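Local coordinates for protein aspartyl-tRNA synthetase 2 (Thermus thermophilus, PDB 1N9W) that charges both tRNA(Asp) and tRNA(Asn) with L-aspartate, activating the amino acid with ATP to Asp-AMP before transferring it to the tRNA acceptor end, at residues S216-M221 with G389-A394. Residues are numbered along the deposited sequence; the frame is centred on the assembly and turned at random.
Sequences SLDVEM and GFAIGA
Val-219 lies against one face of the Phe-390 ring, its CB 4.1 Å from the ring centroid in a CH-pi contact 16° off the normal. The Phe-390 ring takes the crowded position between its own N and carbonyl carbon (chi1 63°), which swings it alongside the valine; Ile-392 CG1 meets the ring edge. Further along this apolar face, Leu-217 CB reaches Ile-392 CB at 4.0 Å and its CD2 touches the methyl of Ala-394. Leu-217, Val-219, Phe-390 and Ile-392 are all buried. Four backbone hydrogen bonds tie the antiparallel strands, two in each of the pairs Leu-217/Ile-392 and Val-219/Phe-390.

The reverse face is polar, and side chains of the two strands meet less there; Asp-218 and Ala-391 are partly exposed, although Ser-216 and Glu-220 are buried. Ser-216 OG and Asp-218 OD2 both lie near the Ala-391 methyl. At the far end Glu-220 bends at chi2 (77°), bringing OE2 to 3.3 Å from Gly-389 CA, so the carboxylate lies against bare backbone. That oxygen forms a salt bridge with Arg-352, predicted to bind L-aspartate, which makes Glu-220 a probable second-shell support of the aspartate pocket. The strand ends at Gly-393, the N-cap of helix 394-402, which begins at Ala-394; both residues are predicted to bind ATP.

Both strands belong to the antiparallel core of the class II synthetase catalytic sheet: 215-222 runs between 192-198 and 387-393, which pairs in turn with 344-351, while helices 119-141 and 227-248 cover the apolar face.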
loop_
_atom_site.group_PDB
_atom_site.type_symbol
_atom_site.label_atom_id
_atom_site.label_comp_id
_atom_site.label_asym_id
_atom_site.label_seq_id
_atom_site.Cartn_x
_atom_site.Cartn_y
_atom_site.Cartn_z
ATOM N N SER B 216 2.128 9.614 3.543
ATOM C CA SER B 216 0.837 10.164 3.936
ATOM C C SER B 216 -0.285 9.149 3.738
ATOM O O SER B 216 -0.386 8.521 2.684
ATOM C CB SER B 216 0.547 11.421 3.120
ATOM O OG SER B 216 -0.653 12.032 3.548
ATOM N N LEU B 217 -1.119 8.982 4.759
ATOM C CA LEU B 217 -2.245 8.054 4.670
ATOM C C LEU B 217 -3.477 8.935 4.525
ATOM O O LEU B 217 -4.008 9.455 5.505
ATOM C CB LEU B 217 -2.340 7.191 5.940
ATOM C CG LEU B 217 -1.002 6.719 6.542
ATOM C CD1 LEU B 217 -1.285 6.023 7.868
ATOM C CD2 LEU B 217 -0.265 5.796 5.578
ATOM N N ASP B 218 -3.904 9.107 3.280
ATOM C CA ASP B 218 -5.038 9.945 2.931
ATOM C C ASP B 218 -6.366 9.195 2.861
ATOM O O ASP B 218 -6.441 8.048 2.397
ATOM C CB ASP B 218 -4.767 10.631 1.591
ATOM C CG ASP B 218 -3.471 11.444 1.600
ATOM O OD1 ASP B 218 -3.056 11.924 0.529
ATOM O OD2 ASP B 218 -2.870 11.602 2.677
ATOM N N VAL B 219 -7.416 9.871 3.317
ATOM C CA VAL B 219 -8.763 9.319 3.329
ATOM C C VAL B 219 -9.729 10.387 2.815
ATOM O O VAL B 219 -9.642 11.546 3.211
ATOM C CB VAL B 219 -9.185 8.919 4.766
ATOM C CG1 VAL B 219 -10.526 8.203 4.733
ATOM C CG2 VAL B 219 -8.124 8.038 5.401
ATOM N N GLU B 220 -10.637 9.998 1.929
ATOM C CA GLU B 220 -11.627 10.924 1.388
ATOM C C GLU B 220 -12.926 10.124 1.227
ATOM O O GLU B 220 -12.923 9.024 0.664
ATOM C CB GLU B 220 -11.154 11.496 0.038
ATOM C CG GLU B 220 -11.872 12.775 -0.427
ATOM C CD GLU B 220 -11.413 14.046 0.294
ATOM O OE1 GLU B 220 -12.081 15.090 0.132
ATOM O OE2 GLU B 220 -10.391 14.018 1.011
ATOM N N MET B 221 -14.025 10.660 1.757
ATOM C CA MET B 221 -15.322 9.989 1.674
ATOM C C MET B 221 -16.457 10.976 1.401
ATOM O O MET B 221 -16.435 12.106 1.888
ATOM C CB MET B 221 -15.599 9.200 2.972
ATOM C CG MET B 221 -15.867 10.030 4.219
ATOM S SD MET B 221 -16.020 9.071 5.765
ATOM C CE MET B 221 -17.300 7.892 5.351
ATOM N N GLY B 389 -12.399 14.809 4.009
ATOM C CA GLY B 389 -11.319 13.859 4.161
ATOM C C GLY B 389 -10.222 14.380 5.059
ATOM O O GLY B 389 -10.312 15.481 5.610
ATOM N N PHE B 390 -9.173 13.581 5.200
ATOM C CA PHE B 390 -8.046 13.944 6.041
ATOM C C PHE B 390 -6.845 13.080 5.677
ATOM O O PHE B 390 -6.975 12.083 4.960
ATOM C CB PHE B 390 -8.425 13.770 7.516
ATOM C CG PHE B 390 -8.754 12.348 7.913
ATOM C CD1 PHE B 390 -7.755 11.498 8.381
ATOM C CD2 PHE B 390 -10.064 11.869 7.854
ATOM C CE1 PHE B 390 -8.048 10.201 8.787
ATOM C CE2 PHE B 390 -10.364 10.564 8.261
ATOM C CZ PHE B 390 -9.353 9.730 8.730
ATOM N N ALA B 391 -5.675 13.472 6.168
ATOM C CA ALA B 391 -4.448 12.746 5.888
ATOM C C ALA B 391 -3.711 12.513 7.189
ATOM O O ALA B 391 -3.756 13.346 8.092
ATOM C CB ALA B 391 -3.577 13.547 4.929
ATOM N N ILE B 392 -3.033 11.377 7.284
ATOM C CA ILE B 392 -2.289 11.046 8.484
ATOM C C ILE B 392 -0.799 10.971 8.192
ATOM O O ILE B 392 -0.373 10.265 7.279
ATOM C CB ILE B 392 -2.745 9.692 9.064
ATOM C CG1 ILE B 392 -4.235 9.754 9.402
ATOM C CG2 ILE B 392 -1.922 9.339 10.288
ATOM C CD1 ILE B 392 -4.764 8.510 10.085
ATOM N N GLY B 393 -0.015 11.716 8.964
ATOM C CA GLY B 393 1.428 11.698 8.791
ATOM C C GLY B 393 1.935 10.408 9.392
ATOM O O GLY B 393 2.173 10.331 10.598
ATOM N N ALA B 394 2.087 9.392 8.546
ATOM C CA ALA B 394 2.542 8.079 8.988
ATOM C C ALA B 394 3.757 8.114 9.915
ATOM O O ALA B 394 3.706 7.567 11.012
ATOM C CB ALA B 394 2.829 7.191 7.764
#